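Local coordinates for 5-formyltetrahydrofolate cyclo-ligase family protein (PDB 2JCB) that probably catalyses the ATP-dependent, magnesium-requiring conversion of 5-formyltetrahydrofolate to 5,10-methenyltetrahydrofolate in folate metabolism, at residues A[11-16]-A[178-183]; A[81-86]-A[102-107]; A[169-174]-A[187-192]. All blocks are in the same frame, centred on the assembly; numbering follows the deposited sequence.

Interaction 1 of 3, residues A[11-16]-A[178-183]; sequences EEKLRL and EPFDKN. With MG (magnesium ion), chain E; ADP (adenosine-5'-diphosphate), chain C.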
loop_
_atom_site.group_PDB
_atom_site.type_symbol
_atom_site.label_atom_id
_atom_site.label_comp_id
_atom_site.label_asym_id
_atom_site.label_seq_id
_atom_site.Cartn_x
_atom_site.Cartn_y
_atom_site.Cartn_z
ATOM N N GLU A 11 6.742 -20.268 7.162
ATOM C CA GLU A 11 5.525 -21.010 6.839
ATOM C C GLU A 11 4.264 -20.320 7.349
ATOM O O GLU A 11 3.279 -20.234 6.624
ATOM C CB GLU A 11 5.621 -22.480 7.260
ATOM C CG GLU A 11 6.176 -23.354 6.118
ATOM C CD GLU A 11 6.924 -24.603 6.571
ATOM O OE1 GLU A 11 6.509 -25.269 7.558
ATOM O OE2 GLU A 11 7.940 -24.949 5.913
ATOM N N GLU A 12 4.310 -19.766 8.556
ATOM C CA GLU A 12 3.201 -18.935 9.057
ATOM C C GLU A 12 2.884 -17.695 8.194
ATOM O O GLU A 12 1.718 -17.375 7.999
ATOM C CB GLU A 12 3.448 -18.568 10.522
ATOM C CG GLU A 12 2.344 -17.741 11.231
ATOM C CD GLU A 12 2.551 -17.727 12.753
ATOM O OE1 GLU A 12 3.293 -18.608 13.270
ATOM O OE2 GLU A 12 1.977 -16.860 13.443
ATOM N N LYS A 13 3.917 -17.026 7.685
ATOM C CA LYS A 13 3.760 -15.897 6.771
ATOM C C LYS A 13 3.096 -16.289 5.456
ATOM O O LYS A 13 2.212 -15.580 4.973
ATOM C CB LYS A 13 5.124 -15.276 6.495
ATOM C CG LYS A 13 5.468 -14.078 7.383
ATOM C CD LYS A 13 6.698 -13.310 6.828
ATOM C CE LYS A 13 7.285 -12.389 7.889
ATOM N NZ LYS A 13 8.167 -11.350 7.331
ATOM N N LEU A 14 3.544 -17.407 4.871
ATOM C CA LEU A 14 2.965 -17.899 3.620
ATOM C C LEU A 14 1.526 -18.313 3.852
ATOM O O LEU A 14 0.669 -17.968 3.073
ATOM C CB LEU A 14 3.721 -19.131 3.112
ATOM C CG LEU A 14 5.125 -18.978 2.546
ATOM C CD1 LEU A 14 5.504 -20.286 1.826
ATOM C CD2 LEU A 14 5.216 -17.727 1.652
ATOM N N ARG A 15 1.299 -19.090 4.902
ATOM C CA ARG A 15 -0.043 -19.478 5.357
ATOM C C ARG A 15 -0.993 -18.289 5.541
ATOM O O ARG A 15 -2.153 -18.326 5.096
ATOM C CB ARG A 15 0.072 -20.289 6.665
ATOM C CG ARG A 15 -1.149 -21.119 7.089
ATOM C CD ARG A 15 -1.115 -21.481 8.614
ATOM N NE ARG A 15 -1.327 -20.242 9.385
ATOM C CZ ARG A 15 -2.481 -19.853 9.934
ATOM N NH1 ARG A 15 -3.569 -20.620 9.852
ATOM N NH2 ARG A 15 -2.544 -18.687 10.581
ATOM N N LEU A 16 -0.526 -17.225 6.188
ATOM C CA LEU A 16 -1.401 -16.096 6.431
ATOM C C LEU A 16 -1.608 -15.320 5.129
ATOM O O LEU A 16 -2.730 -14.925 4.821
ATOM C CB LEU A 16 -0.866 -15.171 7.530
ATOM C CG LEU A 16 -1.239 -15.556 8.959
ATOM C CD1 LEU A 16 -0.361 -14.787 9.951
ATOM C CD2 LEU A 16 -2.749 -15.308 9.211
ATOM N N GLU A 178 9.752 -10.395 11.686
ATOM C CA GLU A 178 11.183 -10.534 11.685
ATOM C C GLU A 178 11.835 -9.159 11.897
ATOM O O GLU A 178 11.162 -8.127 11.772
ATOM C CB GLU A 178 11.579 -11.172 10.369
ATOM C CG GLU A 178 10.718 -12.381 10.050
ATOM C CD GLU A 178 11.187 -13.176 8.829
ATOM O OE1 GLU A 178 12.256 -13.806 8.887
ATOM O OE2 GLU A 178 10.452 -13.167 7.811
ATOM N N PRO A 179 13.143 -9.140 12.230
ATOM C CA PRO A 179 13.810 -7.876 12.574
ATOM C C PRO A 179 13.726 -6.829 11.482
ATOM O O PRO A 179 13.598 -5.648 11.789
ATOM C CB PRO A 179 15.272 -8.269 12.814
ATOM C CG PRO A 179 15.328 -9.754 12.835
ATOM C CD PRO A 179 14.035 -10.310 12.318
ATOM N N PHE A 180 13.758 -7.255 10.219
ATOM C CA PHE A 180 13.552 -6.334 9.072
ATOM C C PHE A 180 12.099 -5.886 8.721
ATOM O O PHE A 180 11.924 -5.074 7.841
ATOM C CB PHE A 180 14.163 -6.986 7.826
ATOM C CG PHE A 180 13.620 -8.367 7.560
ATOM C CD1 PHE A 180 12.324 -8.526 7.013
ATOM C CD2 PHE A 180 14.373 -9.510 7.922
ATOM C CE1 PHE A 180 11.789 -9.779 6.805
ATOM C CE2 PHE A 180 13.846 -10.778 7.702
ATOM C CZ PHE A 180 12.563 -10.913 7.135
ATOM N N ASP A 181 11.072 -6.441 9.351
ATOM C CA ASP A 181 9.686 -6.054 9.076
ATOM C C ASP A 181 9.432 -4.648 9.611
ATOM O O ASP A 181 9.688 -4.388 10.785
ATOM C CB ASP A 181 8.736 -7.068 9.708
ATOM C CG ASP A 181 8.635 -8.356 8.899
ATOM O OD1 ASP A 181 8.800 -8.297 7.668
ATOM O OD2 ASP A 181 8.419 -9.428 9.466
ATOM N N LYS A 182 8.988 -3.754 8.735
ATOM C CA LYS A 182 8.675 -2.355 9.093
ATOM C C LYS A 182 7.194 -2.207 9.361
ATOM O O LYS A 182 6.352 -2.783 8.657
ATOM C CB LYS A 182 9.134 -1.398 8.008
ATOM C CG LYS A 182 10.694 -1.414 7.797
ATOM C CD LYS A 182 11.486 -0.971 9.026
ATOM C CE LYS A 182 11.652 0.541 9.061
ATOM N NZ LYS A 182 12.455 0.963 10.240
ATOM N N ASN A 183 6.856 -1.403 10.361
ATOM C CA ASN A 183 5.442 -1.142 10.692
ATOM C C ASN A 183 4.933 0.104 10.008
ATOM O O ASN A 183 5.709 0.979 9.666
ATOM C CB ASN A 183 5.307 -0.918 12.207
ATOM C CG ASN A 183 5.555 -2.176 13.011
ATOM O OD1 ASN A 183 5.692 -3.280 12.469
ATOM N ND2 ASN A 183 5.637 -2.019 14.335
HETATM MG MG MG E . 8.041 -8.076 5.690
HETATM P PB ADP C . 6.806 -9.043 2.887
HETATM O O1B ADP C . 6.602 -8.565 1.452
HETATM O O2B ADP C . 5.585 -9.700 3.415
HETATM O O3B ADP C . 7.387 -7.884 3.669
HETATM P PA ADP C . 9.102 -10.589 3.828
HETATM O O1A ADP C . 8.998 -9.846 5.134
HETATM O O2A ADP C . 9.197 -12.028 3.919
HETATM O O3A ADP C . 7.920 -10.191 2.789
HETATM O "O5'" ADP C . 10.472 -10.113 3.114
HETATM C "C5'" ADP C . 10.844 -10.863 1.937
HETATM C "C4'" ADP C . 12.344 -10.954 1.799
HETATM O "O4'" ADP C . 12.866 -9.636 1.846
HETATM C "C3'" ADP C . 12.922 -11.734 2.975
HETATM O "O3'" ADP C . 13.665 -12.808 2.433
HETATM C "C2'" ADP C . 13.796 -10.736 3.706
HETATM O "O2'" ADP C . 15.056 -11.267 3.997
HETATM C "C1'" ADP C . 13.989 -9.594 2.723
HETATM N N9 ADP C . 14.133 -8.259 3.361
HETATM C C8 ADP C . 13.137 -7.523 3.888
HETATM N N7 ADP C . 13.614 -6.340 4.344
HETATM C C5 ADP C . 14.930 -6.293 4.125
HETATM C C6 ADP C . 16.015 -5.302 4.351
HETATM N N6 ADP C . 15.768 -4.117 4.945
HETATM N N1 ADP C . 17.237 -5.603 3.908
HETATM C C2 ADP C . 17.511 -6.787 3.323
HETATM N N3 ADP C . 16.570 -7.718 3.068
HETATM C C4 ADP C . 15.271 -7.538 3.424
HETATM O O HOH W 1 6.326 -9.504 6.138
HETATM O O HOH W 2 6.744 -6.576 6.433
#
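In the magnesium-ADP site, Lys13 of the N-terminal helix 6-26 meets the carboxylates of Glu178 and Asp181, the first and last residues of a type I beta turn. The lysine chain leaves the helix extended beyond CG and brings its ammonium group in among these acids and the nucleotide. NZ lies 2.9 Å from Asp181 OD2, on that oxygen's syn lone pair, and 3.0 Å from Glu178 OE2, on the anti one; it also donates to ADP O1A at 2.8 Å and to a metal-bound water that also lies 2.8 Å from ADP O2B. Glu178 OE2 has a second cationic partner in Arg10.

The two oxygens of Asp181 are used differently. OD1 binds magnesium at 2.1 Å, beside ADP O1A and O3B, two waters and Asp152, and takes only a weak bond from Lys13 NZ. OD2 takes the stronger bond from Lys13 NZ together with one from the backbone N of Glu178, the latter nearly straight at 172° but 38° out of the carboxylate plane. Phe180 sits between the acids in the turn, its ring with ADP C2' over one face and Glu178 CB over the other, and O1A at its edge. Lys13 thus bridges the acidic turn and the alpha-phosphate, and its positive charge probably offsets part of the negative charge gathered around the metal.

Interaction 2 of 3, residues A[81-86]-A[102-107]; sequences VVVPKC and DQLETV
Val83 and Leu104 make the apolar end of this contact, CG2 of the valine lying 4.2 Å from CD2 of the leucine. Both side chains are buried, and neighbours complete the packing: Pro114 and Ile98 lie against Val83, while Leu59 and Arg112 lie against Leu104. Further along both segments the character changes. Lys85 starts with CG anti to its backbone N (chi1 -180°), runs out straight and bends only at the last torsion (chi4 65°), which sets NZ 3.9 Å from Val107 CG1, the methyl on the near side of that valine.

The backbones themselves stay well apart, with the CA atoms of Val83 and Leu104 separated by 9.4 Å. Strand 80-87 belongs to the large mixed sheet, hydrogen-bonded to strand 92-98, whereas strand 104-108 pairs with 111-114 in a separate antiparallel hairpin, so side chains bridge the gap between two sheets.

At the polar end the fit is looser. NZ of Lys85 and OE2 of Glu105 stand 4.4 Å apart, too far for a salt bridge, and two waters span the interval. One accepts from Lys85 NZ at 2.9 Å and donates to Glu105 OE2; the other makes the same link with longer bonds, 3.2 Å from Lys85 NZ and 3.1 Å from Glu105 OE2. Glu113 of the hairpin's second strand offers Lys85 a further, weak and long ion pair.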
loop_
_atom_site.group_PDB
_atom_site.type_symbol
_atom_site.label_atom_id
_atom_site.label_comp_id
_atom_site.label_asym_id
_atom_site.label_seq_id
_atom_site.Cartn_x
_atom_site.Cartn_y
_atom_site.Cartn_z
ATOM N N VAL A 81 1.207 13.156 -7.426
ATOM C CA VAL A 81 1.029 11.727 -7.205
ATOM C C VAL A 81 2.266 10.988 -7.732
ATOM O O VAL A 81 2.695 11.217 -8.862
ATOM C CB VAL A 81 -0.223 11.186 -7.950
ATOM C CG1 VAL A 81 -0.264 9.702 -7.877
ATOM C CG2 VAL A 81 -1.518 11.691 -7.318
ATOM N N VAL A 82 2.829 10.147 -6.875
ATOM C CA VAL A 82 3.993 9.275 -7.237
ATOM C C VAL A 82 3.671 7.795 -7.024
ATOM O O VAL A 82 3.119 7.395 -5.990
ATOM C CB VAL A 82 5.356 9.707 -6.598
ATOM C CG1 VAL A 82 5.673 11.143 -6.945
ATOM C CG2 VAL A 82 5.361 9.503 -5.092
ATOM N N VAL A 83 4.074 6.964 -7.996
ATOM C CA VAL A 83 3.809 5.514 -7.964
ATOM C C VAL A 83 5.141 4.756 -8.215
ATOM O O VAL A 83 6.035 5.306 -8.886
ATOM C CB VAL A 83 2.786 5.161 -9.070
ATOM C CG1 VAL A 83 1.412 5.768 -8.717
ATOM C CG2 VAL A 83 3.226 5.780 -10.444
ATOM N N PRO A 84 5.279 3.549 -7.647
ATOM C CA PRO A 84 6.601 2.917 -7.722
ATOM C C PRO A 84 6.870 2.115 -8.990
ATOM O O PRO A 84 5.995 1.438 -9.515
ATOM C CB PRO A 84 6.605 1.970 -6.516
ATOM C CG PRO A 84 5.165 1.605 -6.330
ATOM C CD PRO A 84 4.327 2.739 -6.843
ATOM N N LYS A 85 8.125 2.176 -9.419
ATOM C CA LYS A 85 8.692 1.213 -10.352
ATOM C C LYS A 85 9.670 0.342 -9.549
ATOM O O LYS A 85 10.657 0.837 -8.990
ATOM C CB LYS A 85 9.393 1.908 -11.529
ATOM C CG LYS A 85 10.000 0.895 -12.528
ATOM C CD LYS A 85 10.332 1.504 -13.883
ATOM C CE LYS A 85 10.920 0.439 -14.863
ATOM N NZ LYS A 85 9.964 -0.679 -15.263
ATOM N N CYS A 86 9.422 -0.960 -9.544
ATOM C CA CYS A 86 10.246 -1.878 -8.777
ATOM C C CYS A 86 11.410 -2.385 -9.590
ATOM O O CYS A 86 11.277 -2.710 -10.777
ATOM C CB CYS A 86 9.418 -3.055 -8.257
ATOM S SG CYS A 86 8.115 -2.579 -7.148
ATOM N N ASP A 102 -1.820 7.548 -18.798
ATOM C CA ASP A 102 -1.023 7.223 -19.993
ATOM C C ASP A 102 0.499 7.212 -19.758
ATOM O O ASP A 102 1.268 6.796 -20.625
ATOM C CB ASP A 102 -1.404 8.149 -21.156
ATOM C CG ASP A 102 -2.520 7.570 -22.026
ATOM O OD1 ASP A 102 -3.029 6.451 -21.731
ATOM O OD2 ASP A 102 -2.883 8.235 -23.019
ATOM N N GLN A 103 0.926 7.621 -18.559
ATOM C CA GLN A 103 2.326 7.536 -18.184
ATOM C C GLN A 103 2.621 6.162 -17.553
ATOM O O GLN A 103 3.723 5.924 -17.055
ATOM C CB GLN A 103 2.657 8.645 -17.200
ATOM C CG GLN A 103 2.846 9.985 -17.877
ATOM C CD GLN A 103 2.889 11.113 -16.890
ATOM O OE1 GLN A 103 1.884 11.444 -16.296
ATOM N NE2 GLN A 103 4.062 11.726 -16.718
ATOM N N LEU A 104 1.623 5.276 -17.543
ATOM C CA LEU A 104 1.822 3.911 -17.020
ATOM C C LEU A 104 1.961 2.920 -18.173
ATOM O O LEU A 104 1.384 3.123 -19.243
ATOM C CB LEU A 104 0.615 3.470 -16.202
ATOM C CG LEU A 104 0.297 4.333 -14.982
ATOM C CD1 LEU A 104 -0.916 3.754 -14.316
ATOM C CD2 LEU A 104 1.511 4.311 -14.028
ATOM N N GLU A 105 2.705 1.846 -17.926
ATOM C CA GLU A 105 2.745 0.705 -18.847
ATOM C C GLU A 105 2.536 -0.596 -18.059
ATOM O O GLU A 105 2.705 -0.625 -16.850
ATOM C CB GLU A 105 4.068 0.652 -19.600
ATOM C CG GLU A 105 5.283 0.637 -18.683
ATOM C CD GLU A 105 6.597 0.618 -19.429
ATOM O OE1 GLU A 105 6.593 0.440 -20.676
ATOM O OE2 GLU A 105 7.634 0.766 -18.749
ATOM N N THR A 106 2.181 -1.665 -18.767
ATOM C CA THR A 106 2.033 -2.956 -18.123
ATOM C C THR A 106 3.348 -3.691 -18.260
ATOM O O THR A 106 3.779 -4.017 -19.377
ATOM C CB THR A 106 0.888 -3.808 -18.722
ATOM O OG1 THR A 106 -0.241 -2.974 -19.048
ATOM C CG2 THR A 106 0.452 -4.908 -17.712
ATOM N N VAL A 107 3.977 -3.936 -17.115
ATOM C CA VAL A 107 5.271 -4.615 -17.038
ATOM C C VAL A 107 5.099 -6.114 -16.751
ATOM O O VAL A 107 6.080 -6.810 -16.484
ATOM C CB VAL A 107 6.195 -3.977 -15.970
ATOM C CG1 VAL A 107 6.740 -2.610 -16.439
ATOM C CG2 VAL A 107 5.468 -3.869 -14.626
HETATM O O HOH W 3 7.674 0.880 -16.243
HETATM O O HOH W 4 10.632 -0.064 -18.328
#

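Interaction 3 of 3, residues A[169-174]-A[187-192]; sequences FQMVEH and IITEKG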
loop_
_atom_site.group_PDB
_atom_site.type_symbol
_atom_site.label_atom_id
_atom_site.label_comp_id
_atom_site.label_asym_id
_atom_site.label_seq_id
_atom_site.Cartn_x
_atom_site.Cartn_y
_atom_site.Cartn_z
ATOM N N PHE A 169 -11.185 -7.637 7.451
ATOM C CA PHE A 169 -10.742 -9.023 7.446
ATOM C C PHE A 169 -9.227 -9.185 7.158
ATOM O O PHE A 169 -8.692 -10.279 7.306
ATOM C CB PHE A 169 -11.571 -9.886 6.478
ATOM C CG PHE A 169 -11.257 -9.633 5.015
ATOM C CD1 PHE A 169 -10.114 -10.201 4.422
ATOM C CD2 PHE A 169 -12.108 -8.846 4.220
ATOM C CE1 PHE A 169 -9.813 -10.018 3.093
ATOM C CE2 PHE A 169 -11.807 -8.643 2.858
ATOM C CZ PHE A 169 -10.632 -9.210 2.306
ATOM N N GLN A 170 -8.555 -8.125 6.718
ATOM C CA GLN A 170 -7.104 -8.165 6.592
ATOM C C GLN A 170 -6.425 -7.936 7.911
ATOM O O GLN A 170 -5.219 -8.165 8.032
ATOM C CB GLN A 170 -6.652 -7.085 5.611
ATOM C CG GLN A 170 -6.983 -7.379 4.160
ATOM C CD GLN A 170 -6.565 -6.223 3.247
ATOM O OE1 GLN A 170 -7.368 -5.425 2.807
ATOM N NE2 GLN A 170 -5.265 -6.197 2.913
ATOM N N MET A 171 -7.195 -7.507 8.915
ATOM C CA MET A 171 -6.669 -7.406 10.293
ATOM C C MET A 171 -6.567 -8.754 10.977
ATOM O O MET A 171 -7.530 -9.562 11.004
ATOM C CB MET A 171 -7.528 -6.432 11.121
ATOM C CG MET A 171 -7.667 -5.043 10.527
ATOM S SD MET A 171 -6.089 -4.195 10.267
ATOM C CE MET A 171 -5.194 -4.430 11.816
ATOM N N VAL A 172 -5.384 -9.042 11.519
ATOM C CA VAL A 172 -5.189 -10.325 12.214
ATOM C C VAL A 172 -4.604 -10.147 13.608
ATOM O O VAL A 172 -4.046 -9.121 13.939
ATOM C CB VAL A 172 -4.361 -11.382 11.400
ATOM C CG1 VAL A 172 -4.963 -11.626 10.003
ATOM C CG2 VAL A 172 -2.902 -10.973 11.308
ATOM N N GLU A 173 -4.733 -11.181 14.429
ATOM C CA GLU A 173 -4.333 -11.071 15.811
ATOM C C GLU A 173 -2.822 -11.019 15.987
ATOM O O GLU A 173 -2.302 -10.297 16.846
ATOM C CB GLU A 173 -4.908 -12.250 16.568
ATOM C CG GLU A 173 -6.372 -12.073 16.908
ATOM C CD GLU A 173 -6.569 -10.968 17.913
ATOM O OE1 GLU A 173 -5.933 -11.047 18.990
ATOM O OE2 GLU A 173 -7.324 -10.010 17.611
ATOM N N HIS A 174 -2.119 -11.759 15.143
ATOM C CA HIS A 174 -0.679 -11.944 15.289
ATOM C C HIS A 174 -0.034 -12.148 13.922
ATOM O O HIS A 174 -0.572 -12.865 13.065
ATOM C CB HIS A 174 -0.406 -13.144 16.234
ATOM C CG HIS A 174 1.019 -13.595 16.270
ATOM N ND1 HIS A 174 1.555 -14.455 15.332
ATOM C CD2 HIS A 174 2.014 -13.335 17.152
ATOM C CE1 HIS A 174 2.821 -14.698 15.630
ATOM N NE2 HIS A 174 3.124 -14.035 16.732
ATOM N N ILE A 187 -3.686 2.466 10.092
ATOM C CA ILE A 187 -4.399 1.542 9.187
ATOM C C ILE A 187 -5.862 2.080 9.172
ATOM O O ILE A 187 -6.438 2.336 10.246
ATOM C CB ILE A 187 -4.318 0.036 9.602
ATOM C CG1 ILE A 187 -2.837 -0.440 9.654
ATOM C CG2 ILE A 187 -5.111 -0.849 8.612
ATOM C CD1 ILE A 187 -2.561 -1.371 10.720
ATOM N N ILE A 188 -6.424 2.288 7.986
ATOM C CA ILE A 188 -7.827 2.673 7.818
ATOM C C ILE A 188 -8.586 1.463 7.261
ATOM O O ILE A 188 -8.218 0.962 6.178
ATOM C CB ILE A 188 -7.942 3.833 6.851
ATOM C CG1 ILE A 188 -7.070 5.023 7.315
ATOM C CG2 ILE A 188 -9.391 4.256 6.724
ATOM C CD1 ILE A 188 -7.010 6.059 6.319
ATOM N N THR A 189 -9.635 1.027 7.958
ATOM C CA THR A 189 -10.532 -0.032 7.493
ATOM C C THR A 189 -11.906 0.579 7.351
ATOM O O THR A 189 -12.094 1.807 7.589
ATOM C CB THR A 189 -10.610 -1.236 8.473
ATOM O OG1 THR A 189 -11.356 -0.849 9.638
ATOM C CG2 THR A 189 -9.199 -1.759 8.877
ATOM N N GLU A 190 -12.904 -0.245 7.023
ATOM C CA GLU A 190 -14.236 0.329 6.863
ATOM C C GLU A 190 -14.875 0.582 8.252
ATOM O O GLU A 190 -15.960 1.158 8.330
ATOM C CB GLU A 190 -15.134 -0.601 6.024
ATOM C CG GLU A 190 -15.532 -1.926 6.739
ATOM C CD GLU A 190 -14.496 -3.054 6.647
ATOM O OE1 GLU A 190 -13.306 -2.859 6.354
ATOM O OE2 GLU A 190 -14.906 -4.177 6.916
ATOM N N LYS A 191 -14.251 0.068 9.300
ATOM C CA LYS A 191 -14.760 0.152 10.663
ATOM C C LYS A 191 -14.061 1.255 11.493
ATOM O O LYS A 191 -14.513 1.534 12.606
ATOM C CB LYS A 191 -14.511 -1.195 11.389
ATOM C CG LYS A 191 -15.315 -2.418 10.964
ATOM C CD LYS A 191 -14.912 -3.574 11.838
ATOM C CE LYS A 191 -15.576 -4.809 11.363
ATOM N NZ LYS A 191 -15.528 -5.842 12.434
ATOM N N GLY A 192 -12.989 1.856 10.971
ATOM C CA GLY A 192 -12.264 2.898 11.738
ATOM C C GLY A 192 -10.794 2.914 11.420
ATOM O O GLY A 192 -10.374 2.614 10.291
HETATM O O HOH W 5 -14.077 -6.746 5.878
#
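Met171 faces Ile187 and Thr189, and its side chain carries nearly all of the direct contact between 169-174 and 187-192. From CB, which points at the opposing strand, the chain proceeds to CG, placed anti to the carbonyl carbon (chi1 -56°) and 4.0 Å from the methyl CG2 of Thr189. The two side chains pass at a slant there. Further bends at chi2 and chi3, both in the same sense as chi1, curl the chain, so that it does not run out straight. SD comes to rest 3.9 Å from Ile187 CG2 and 4.2 Å from Thr189 CG2, over the two branch methyls, both on the strand-facing side of the sulfur. The terminal CE continues past the sulfur to Ile187 CD1, 4.2 Å away, and the methionine and isoleucine meet tip to tip.

Ile187 and Thr189 are alternate residues of strand 186-189, so their side chains emerge on the same side of the mixed sheet, while Ile188 between them points away, against helix 29-44. This strand runs parallel to 161-165 on one side and antiparallel to the edge strand 192-195 on the other. Met194 of that edge strand also touches Met171 and Thr189, extending the apolar patch across the last two strands.

The methyl of Thr189 is turned to Met171 while its hydroxyl serves the backbone: OG1 accepts from Lys191 N at 3.1 Å in an ST turn, within the tight connection where Thr189 N bonds to Gly192 O. Beyond the apolar centre the segments are linked through a water, which donates to Glu190 OE2 at 2.9 Å and weakly accepts from Phe169 N; the same Glu190 oxygen is hydrogen-bonded to Ser168 OG.

Overall arrangement
Interaction 1 lies in the nucleotide site, and interaction 3 is its structural neighbour, their centres about 17 Å apart. Along the chain they cross, their segments alternating (11-16, 169-174, 178-183, 187-192); 169-174 and 178-183 share the connection between strands 161-165 and 186-189. They touch where Glu12 of helix 6-26 approaches His174, OE2 to ND1 3.1 Å. The apolar packing of interaction 3 stands back from the ligands, with the Ile187 side chain about 14 Å from both ADP and magnesium. Interaction 2 is more remote, its centre about 27 Å from each of the others. It shares the mixed sheet with interaction 3, but the two lie on opposite sides of the chain's centre.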